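Local coordinates for N-carbamoylsarcosine amidase related protein (Thermoplasma acidophilum, PDB 3EEF) that probably hydrolyses the amide group of N-carbamoylsarcosine or a related substrate, as a zinc-containing member of the isochorismatase-like cysteine hydrolases, at residues 51-54 / 55-58; 117-120 / 121-124; 75-78 / 79-82; 11-15 / 16-20. One frame throughout, in Å; residues are numbered along the deposited sequence.

All four contacts are local turns or caps inside one isochorismatase-like domain, but they differ in depth. Contact 2 is wholly buried and starts helix 123-133, its centre about 7 Å from that of the chain, with an aspartate binding backbone N-H groups. Contact 1, about 18 Å away between centres, is partly buried: its chemistry is metal ligation, and it meets other subunits. Contacts 3 and 4 are also partly buried, each joining hydrophobic packing to a salt bridge that involves an exposed arginine. Contact 4, on helix 12-15 and the loop after it, touches both neighbours: Leu118 of contact 2 packs on Phe14 and Ile15, and Ile76 of contact 3 on Asn12 and Ile15.

Contact 1: residues 51-54 / 55-58; sequences SHYP and DDPE. With ZN (zinc ion), chain C.
His52 and Asp56 both set CG beside their own backbone N and anti to the carbonyl carbon (chi1 -74° in each), which brings imidazole and carboxylate together inside a short turn. His52 ND1 gives its proton to Asp56 OD2 at 2.9 Å; the oxygen lies near the imidazole plane and receives on its anti lone pair, while carboxylate and ring are turned 69° apart. Asp56 OD2 is also met from well above the carboxylate plane by Tyr53 N at 3.0 Å, and His91 ND1 is a further partner. With ND1 thus engaged, the ring's rotation is fixed and His52 NE2 on its far side is presented to the zinc ion at 2.2 Å. Asp56 is therefore a second-shell residue orienting a first-shell ligand. Glu58 reaches the same metal by a different route: its CG takes the crowded position between backbone N and carbonyl carbon, the rest of the chain runs out extended, and OE1 binds zinc at 2.0 Å. The backbone follows a type I beta turn from Tyr53 to Asp56, closed by Asp56 N to Tyr53 O at 3.1 Å. Asp50 and His65 complete the metal site. The far end of Tyr53 leads away from the turn, its ring meeting Tyr86 of a second subunit edge-to-face. The whole loop links strand 45-50 of the parallel sheet, which ends in Asp50, to helix 59-62.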
# COMPACT_ATOMS: atom_id res chain seq x y z
N SER A 51 -12.72 -13.72 3.28
CA SER A 51 -12.83 -14.76 2.25
C SER A 51 -11.47 -15.46 2.21
O SER A 51 -10.72 -15.34 1.24
CB SER A 51 -13.21 -14.12 0.90
OG SER A 51 -13.26 -15.04 -0.18
N HIS A 52 -11.16 -16.16 3.30
CA HIS A 52 -9.80 -16.58 3.63
C HIS A 52 -9.32 -17.81 2.88
O HIS A 52 -10.12 -18.66 2.52
CB HIS A 52 -9.68 -16.88 5.13
CG HIS A 52 -9.67 -15.66 6.00
ND1 HIS A 52 -8.64 -14.73 5.98
CD2 HIS A 52 -10.52 -15.25 6.97
CE1 HIS A 52 -8.89 -13.78 6.87
NE2 HIS A 52 -10.02 -14.08 7.51
N TYR A 53 -8.02 -17.81 2.61
CA TYR A 53 -7.28 -18.97 2.19
C TYR A 53 -6.66 -19.62 3.44
O TYR A 53 -6.39 -18.95 4.45
CB TYR A 53 -6.09 -18.61 1.27
CG TYR A 53 -6.37 -17.81 0.02
CD1 TYR A 53 -7.43 -18.12 -0.84
CD2 TYR A 53 -5.53 -16.75 -0.34
CE1 TYR A 53 -7.66 -17.37 -2.01
CE2 TYR A 53 -5.74 -16.01 -1.49
CZ TYR A 53 -6.80 -16.31 -2.32
OH TYR A 53 -6.97 -15.54 -3.44
N PRO A 54 -6.37 -20.92 3.34
CA PRO A 54 -5.79 -21.65 4.46
C PRO A 54 -4.53 -21.02 5.02
O PRO A 54 -4.25 -21.16 6.20
CB PRO A 54 -5.46 -23.01 3.84
CG PRO A 54 -6.51 -23.17 2.74
CD PRO A 54 -6.71 -21.80 2.20
N ASP A 55 -3.78 -20.32 4.18
CA ASP A 55 -2.48 -19.79 4.60
C ASP A 55 -2.48 -18.26 4.80
O ASP A 55 -1.41 -17.66 4.96
CB ASP A 55 -1.36 -20.23 3.62
CG ASP A 55 -1.63 -19.83 2.15
OD1 ASP A 55 -2.65 -19.15 1.87
OD2 ASP A 55 -0.80 -20.23 1.29
N ASP A 56 -3.66 -17.62 4.84
CA ASP A 56 -3.72 -16.24 5.29
C ASP A 56 -3.06 -16.11 6.68
O ASP A 56 -3.19 -16.99 7.52
CB ASP A 56 -5.15 -15.72 5.30
CG ASP A 56 -5.68 -15.43 3.91
OD1 ASP A 56 -4.89 -15.37 2.96
OD2 ASP A 56 -6.88 -15.28 3.77
N PRO A 57 -2.33 -15.01 6.92
CA PRO A 57 -1.56 -14.84 8.17
C PRO A 57 -2.36 -15.12 9.42
O PRO A 57 -1.85 -15.72 10.36
CB PRO A 57 -1.17 -13.37 8.13
CG PRO A 57 -1.17 -13.01 6.66
CD PRO A 57 -2.27 -13.82 6.06
N GLU A 58 -3.62 -14.69 9.44
CA GLU A 58 -4.40 -14.79 10.67
C GLU A 58 -5.00 -16.19 10.95
O GLU A 58 -5.56 -16.41 12.02
CB GLU A 58 -5.50 -13.73 10.68
CG GLU A 58 -6.74 -14.17 9.99
CD GLU A 58 -7.74 -13.04 9.86
OE1 GLU A 58 -8.85 -13.24 10.33
OE2 GLU A 58 -7.40 -11.98 9.29
ZN ZN C . -10.66 -13.36 9.50

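Contact 2: residues 117-120 / 121-124; sequences GLDA and DICV
Asp119 OD1 is gripped by two backbone N-H groups: Ile122 N reaches it at 3.0 Å, nearly in line with the C-O bond, and Asp121 N at 3.2 Å on the anti lone pair. CG stands between the backbone N and the carbonyl carbon (chi1 49°), turning the carboxylate back over the coming bend. Asp119 OD2 has a long, weak ion pair with Arg148. Asp119 also serves through its backbone: its O takes a bond from Val124 N at 3.0 Å and a weak one from Ile122 N, so this one residue holds the N-H groups of Asp121, Ile122 and Val124. Those N-H groups precede or open the helix, and the negative carboxylate probably offsets their partial positive charge. Val124 CG2 lies 3.4 Å from Gly117 O, and Cys123 CB comes equally near Leu118 O. Gly117 adopts backbone angles that a side chain would jam against the preceding carbonyl. The peptide between Leu118 and Asp119 is cis. Asp121 turns elsewhere, OD2 accepting from the backbone N of Ile149 and Asp150. The bond from Asp121 N to the Asp119 side chain makes an Asx turn just before helix 123-133, whose N-cap position is Ile122. Cys123 stands in its first turn, its side chain about 5 Å from the zinc ion at nearest, consistent with the cysteine and preceding cis peptide found in the active sites of isochorismatase-like cysteine hydrolases.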
# COMPACT_ATOMS: atom_id res chain seq x y z
N GLY A 117 -20.89 -3.43 11.65
CA GLY A 117 -20.59 -4.87 11.50
C GLY A 117 -19.75 -5.46 12.62
O GLY A 117 -19.73 -4.96 13.73
N LEU A 118 -18.99 -6.49 12.27
CA LEU A 118 -18.27 -7.35 13.21
C LEU A 118 -16.76 -7.24 13.09
O LEU A 118 -16.21 -7.47 12.00
CB LEU A 118 -18.66 -8.82 12.95
CG LEU A 118 -20.17 -8.96 12.97
CD1 LEU A 118 -20.55 -10.39 12.79
CD2 LEU A 118 -20.77 -8.30 14.26
N ASP A 119 -16.07 -6.87 14.16
CA ASP A 119 -16.65 -6.33 15.40
C ASP A 119 -15.81 -5.18 15.89
O ASP A 119 -14.72 -4.91 15.36
CB ASP A 119 -16.77 -7.42 16.48
CG ASP A 119 -15.51 -8.21 16.66
OD1 ASP A 119 -14.49 -7.57 17.00
OD2 ASP A 119 -15.54 -9.45 16.51
N ALA A 120 -16.31 -4.51 16.93
CA ALA A 120 -15.67 -3.35 17.53
C ALA A 120 -14.20 -3.53 18.02
O ALA A 120 -13.45 -2.55 18.18
CB ALA A 120 -16.57 -2.85 18.71
N ASP A 121 -13.82 -4.76 18.30
CA ASP A 121 -12.49 -5.06 18.82
C ASP A 121 -11.46 -5.35 17.75
O ASP A 121 -10.27 -5.06 17.92
CB ASP A 121 -12.56 -6.28 19.72
CG ASP A 121 -12.83 -5.93 21.13
OD1 ASP A 121 -13.19 -4.75 21.39
OD2 ASP A 121 -12.68 -6.81 21.99
N ILE A 122 -11.91 -6.00 16.68
CA ILE A 122 -11.03 -6.48 15.65
C ILE A 122 -11.31 -5.79 14.31
O ILE A 122 -10.78 -4.69 14.05
CB ILE A 122 -11.09 -8.01 15.54
CG1 ILE A 122 -10.81 -8.67 16.91
CG2 ILE A 122 -10.08 -8.50 14.54
CD1 ILE A 122 -11.04 -10.20 16.90
N CYS A 123 -12.16 -6.37 13.46
CA CYS A 123 -12.18 -5.92 12.06
C CYS A 123 -12.72 -4.49 11.86
O CYS A 123 -12.24 -3.76 10.99
CB CYS A 123 -12.95 -6.92 11.19
SG CYS A 123 -12.23 -8.62 11.16
N VAL A 124 -13.72 -4.09 12.64
CA VAL A 124 -14.31 -2.76 12.51
C VAL A 124 -13.26 -1.73 12.90
O VAL A 124 -13.07 -0.72 12.23
CB VAL A 124 -15.61 -2.59 13.37
CG1 VAL A 124 -15.98 -1.12 13.47
CG2 VAL A 124 -16.79 -3.44 12.79

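Contact 3: residues 75-78 / 79-82; sequences VIDE and IRPS
Ile76 and Ile79 lay their branches obliquely across one another, CG1 against CG1 at 3.6 Å. Each holds CG1 between its own backbone N and carbonyl carbon (chi1 68° and 56°), a torsion that lets the two branches meet. Val75 meets the same Ile79 branch from another direction: its CG1 lies 4.2 Å from Ile79 CG1 and 3.9 Å from Pro81 CD, the valine and the proline ring sliding past each other in opposite directions. Cut back to an alanine, Ile79 would probably leave a gap beside Ile76 CG1 and Val75 CG1, their shared apolar partner gone. On the outer side, Arg80 bends at chi3 and folds back over the turn. Arg80 NH1 forms a salt bridge with Asp77 OD1 at 3.0 Å, carboxylate and guanidinium planes being 35° apart, while Asp77 O lies over the centre of the guanidinium face. Asp77 O also accepts from Arg80 N at 3.1 Å, and one step earlier Ile79 N bonds to Ile76 O at 3.2 Å. Glu78 points to another part of the fold, where OE1 probably accepts a hydrogen bond from His16 NE2. Ile76 and Glu78 pack on Val28 of helix 22-40, and Val75 and Pro81 on Tyr47 of strand 45-50. Successive i to i+3 bonds make this a short 3-10 turn, set in the long connection leading to strand 86-90, outermost in the parallel sheet of this chain.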
# COMPACT_ATOMS: atom_id res chain seq x y z
N VAL A 75 -22.52 -13.25 2.91
CA VAL A 75 -23.28 -12.22 3.62
C VAL A 75 -24.62 -12.81 4.05
O VAL A 75 -25.25 -13.52 3.27
CB VAL A 75 -23.54 -10.96 2.72
CG1 VAL A 75 -24.61 -10.03 3.32
CG2 VAL A 75 -22.23 -10.18 2.43
N ILE A 76 -25.05 -12.50 5.26
CA ILE A 76 -26.31 -13.04 5.76
C ILE A 76 -27.47 -12.54 4.90
O ILE A 76 -27.44 -11.41 4.40
CB ILE A 76 -26.54 -12.72 7.26
CG1 ILE A 76 -26.79 -11.22 7.50
CG2 ILE A 76 -25.38 -13.25 8.09
CD1 ILE A 76 -27.02 -10.87 8.98
N ASP A 77 -28.48 -13.41 4.71
CA ASP A 77 -29.62 -13.13 3.81
C ASP A 77 -30.43 -11.94 4.26
O ASP A 77 -30.94 -11.20 3.43
CB ASP A 77 -30.54 -14.35 3.68
CG ASP A 77 -29.89 -15.48 2.91
OD1 ASP A 77 -29.11 -15.18 1.97
OD2 ASP A 77 -30.16 -16.65 3.22
N GLU A 78 -30.52 -11.75 5.56
CA GLU A 78 -31.24 -10.62 6.14
C GLU A 78 -30.87 -9.28 5.48
O GLU A 78 -31.74 -8.43 5.29
CB GLU A 78 -30.98 -10.53 7.65
CG GLU A 78 -31.66 -11.65 8.48
CD GLU A 78 -30.85 -12.93 8.54
OE1 GLU A 78 -30.11 -13.23 7.59
OE2 GLU A 78 -30.96 -13.64 9.55
N ILE A 79 -29.58 -9.10 5.16
CA ILE A 79 -29.08 -7.86 4.52
C ILE A 79 -28.35 -8.18 3.21
O ILE A 79 -27.32 -7.64 2.90
CB ILE A 79 -28.18 -7.04 5.49
CG1 ILE A 79 -27.01 -7.90 6.02
CG2 ILE A 79 -29.00 -6.51 6.65
CD1 ILE A 79 -26.01 -7.11 6.82
N ARG A 80 -28.92 -9.12 2.47
CA ARG A 80 -28.43 -9.50 1.18
C ARG A 80 -28.07 -8.26 0.39
O ARG A 80 -28.80 -7.26 0.41
CB ARG A 80 -29.51 -10.28 0.44
CG ARG A 80 -29.00 -11.31 -0.52
CD ARG A 80 -30.11 -11.83 -1.46
NE ARG A 80 -31.43 -11.95 -0.81
CZ ARG A 80 -31.87 -13.01 -0.11
NH1 ARG A 80 -31.10 -14.08 0.08
NH2 ARG A 80 -33.10 -12.98 0.42
N PRO A 81 -26.93 -8.30 -0.30
CA PRO A 81 -26.59 -7.11 -1.05
C PRO A 81 -27.47 -6.99 -2.29
O PRO A 81 -27.86 -8.01 -2.86
CB PRO A 81 -25.12 -7.34 -1.43
CG PRO A 81 -24.67 -8.48 -0.57
CD PRO A 81 -25.87 -9.30 -0.34
N SER A 82 -27.78 -5.74 -2.67
CA SER A 82 -28.54 -5.40 -3.87
C SER A 82 -27.62 -5.02 -5.01
O SER A 82 -26.41 -4.89 -4.85
CB SER A 82 -29.45 -4.18 -3.63
OG SER A 82 -30.44 -4.42 -2.66

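Contact 4: residues 11-15 / 16-20; sequences VNEFI and HGRLA
Ile15 CG2 sits over the face of the His16 ring, 3.9 Å from its centroid and almost on the ring normal, a CH-pi contact. At this ring's edge, Asn12 OD1 approaches His16 CD2 in plane at 3.4 Å, while Asn12 ND2 bonds to Asp71 O. At the end of the helix the chain folds back on Asn12 O, which accepts from Ile15 N, His16 N and Gly17 N, the last two both at 2.7 Å. Glu13 extends its chain (chi1 179°, chi2 165°) alongside Arg18, and Glu13 OE2 meets Arg18 NE in a salt bridge at 3.0 Å whose hydrogen bond is weak in angle. Glu13 OE1 accepts from the backbone N of Ser66. With an alanine at Glu13, Arg18 is likely to lose its carboxylate mate and Ser66 N this acceptor. Leu19 N bonds to Glu13 O, and Leu19 CD1 packs 3.5 Å from Phe14 CE1. At Gly17 a CB would come tight against Glu13 CA. The one-turn helix 12-15, following strand 3-8, thus unwinds into a type I beta turn, Gly17 to Ala20, before helix 22-40, and its Glu13 bonds to the backbone next to His65, a zinc ligand.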
# COMPACT_ATOMS: atom_id res chain seq x y z
N VAL A 11 -21.35 -11.84 8.04
CA VAL A 11 -21.37 -13.09 7.28
C VAL A 11 -21.88 -14.23 8.16
O VAL A 11 -21.89 -14.13 9.38
CB VAL A 11 -19.96 -13.41 6.66
CG1 VAL A 11 -19.52 -12.24 5.78
CG2 VAL A 11 -18.91 -13.68 7.77
N ASN A 12 -22.34 -15.30 7.50
CA ASN A 12 -23.04 -16.41 8.15
C ASN A 12 -22.32 -17.03 9.33
O ASN A 12 -22.92 -17.28 10.35
CB ASN A 12 -23.35 -17.51 7.11
CG ASN A 12 -24.52 -17.13 6.21
OD1 ASN A 12 -25.47 -16.47 6.65
ND2 ASN A 12 -24.47 -17.56 4.96
N GLU A 13 -21.02 -17.24 9.22
CA GLU A 13 -20.33 -17.94 10.29
C GLU A 13 -20.30 -17.13 11.57
O GLU A 13 -20.25 -17.72 12.63
CB GLU A 13 -18.91 -18.31 9.88
CG GLU A 13 -18.10 -19.02 10.97
CD GLU A 13 -16.86 -19.68 10.42
OE1 GLU A 13 -16.65 -19.58 9.19
OE2 GLU A 13 -16.11 -20.29 11.20
N PHE A 14 -20.33 -15.80 11.48
CA PHE A 14 -20.30 -14.97 12.69
C PHE A 14 -21.69 -14.60 13.23
O PHE A 14 -21.80 -14.13 14.36
CB PHE A 14 -19.48 -13.69 12.48
CG PHE A 14 -17.99 -13.93 12.29
CD1 PHE A 14 -17.24 -14.53 13.27
CD2 PHE A 14 -17.35 -13.49 11.14
CE1 PHE A 14 -15.87 -14.73 13.10
CE2 PHE A 14 -15.98 -13.67 10.96
CZ PHE A 14 -15.24 -14.29 11.94
N ILE A 15 -22.74 -14.83 12.42
CA ILE A 15 -24.12 -14.45 12.76
C ILE A 15 -24.98 -15.69 12.97
O ILE A 15 -25.69 -15.79 13.97
CB ILE A 15 -24.78 -13.59 11.64
CG1 ILE A 15 -24.05 -12.26 11.44
CG2 ILE A 15 -26.25 -13.28 11.98
CD1 ILE A 15 -24.05 -11.36 12.67
N HIS A 16 -24.92 -16.61 12.01
CA HIS A 16 -25.77 -17.81 12.00
C HIS A 16 -25.04 -19.09 12.35
O HIS A 16 -25.68 -20.01 12.83
CB HIS A 16 -26.47 -18.00 10.64
CG HIS A 16 -27.49 -16.94 10.35
ND1 HIS A 16 -28.51 -16.63 11.22
CD2 HIS A 16 -27.63 -16.10 9.29
CE1 HIS A 16 -29.24 -15.66 10.71
NE2 HIS A 16 -28.73 -15.31 9.54
N GLY A 17 -23.73 -19.17 12.12
CA GLY A 17 -23.03 -20.46 12.19
C GLY A 17 -22.05 -20.65 13.32
O GLY A 17 -22.33 -20.31 14.45
N ARG A 18 -20.88 -21.18 13.00
CA ARG A 18 -19.98 -21.77 13.99
C ARG A 18 -19.53 -20.77 15.09
O ARG A 18 -19.36 -21.17 16.25
CB ARG A 18 -18.78 -22.37 13.25
CG ARG A 18 -17.80 -23.14 14.10
CD ARG A 18 -16.67 -23.73 13.25
NE ARG A 18 -15.66 -22.74 12.91
CZ ARG A 18 -14.77 -22.23 13.77
NH1 ARG A 18 -14.75 -22.62 15.03
NH2 ARG A 18 -13.89 -21.32 13.35
N LEU A 19 -19.37 -19.49 14.75
CA LEU A 19 -18.93 -18.50 15.73
C LEU A 19 -20.03 -17.49 16.05
O LEU A 19 -19.77 -16.38 16.50
CB LEU A 19 -17.65 -17.80 15.25
CG LEU A 19 -16.36 -18.61 15.28
CD1 LEU A 19 -15.25 -17.92 14.45
CD2 LEU A 19 -15.90 -18.84 16.73
N ALA A 20 -21.27 -17.90 15.85
CA ALA A 20 -22.44 -17.09 16.18
C ALA A 20 -22.50 -16.74 17.66
O ALA A 20 -22.22 -17.59 18.52
CB ALA A 20 -23.72 -17.83 15.74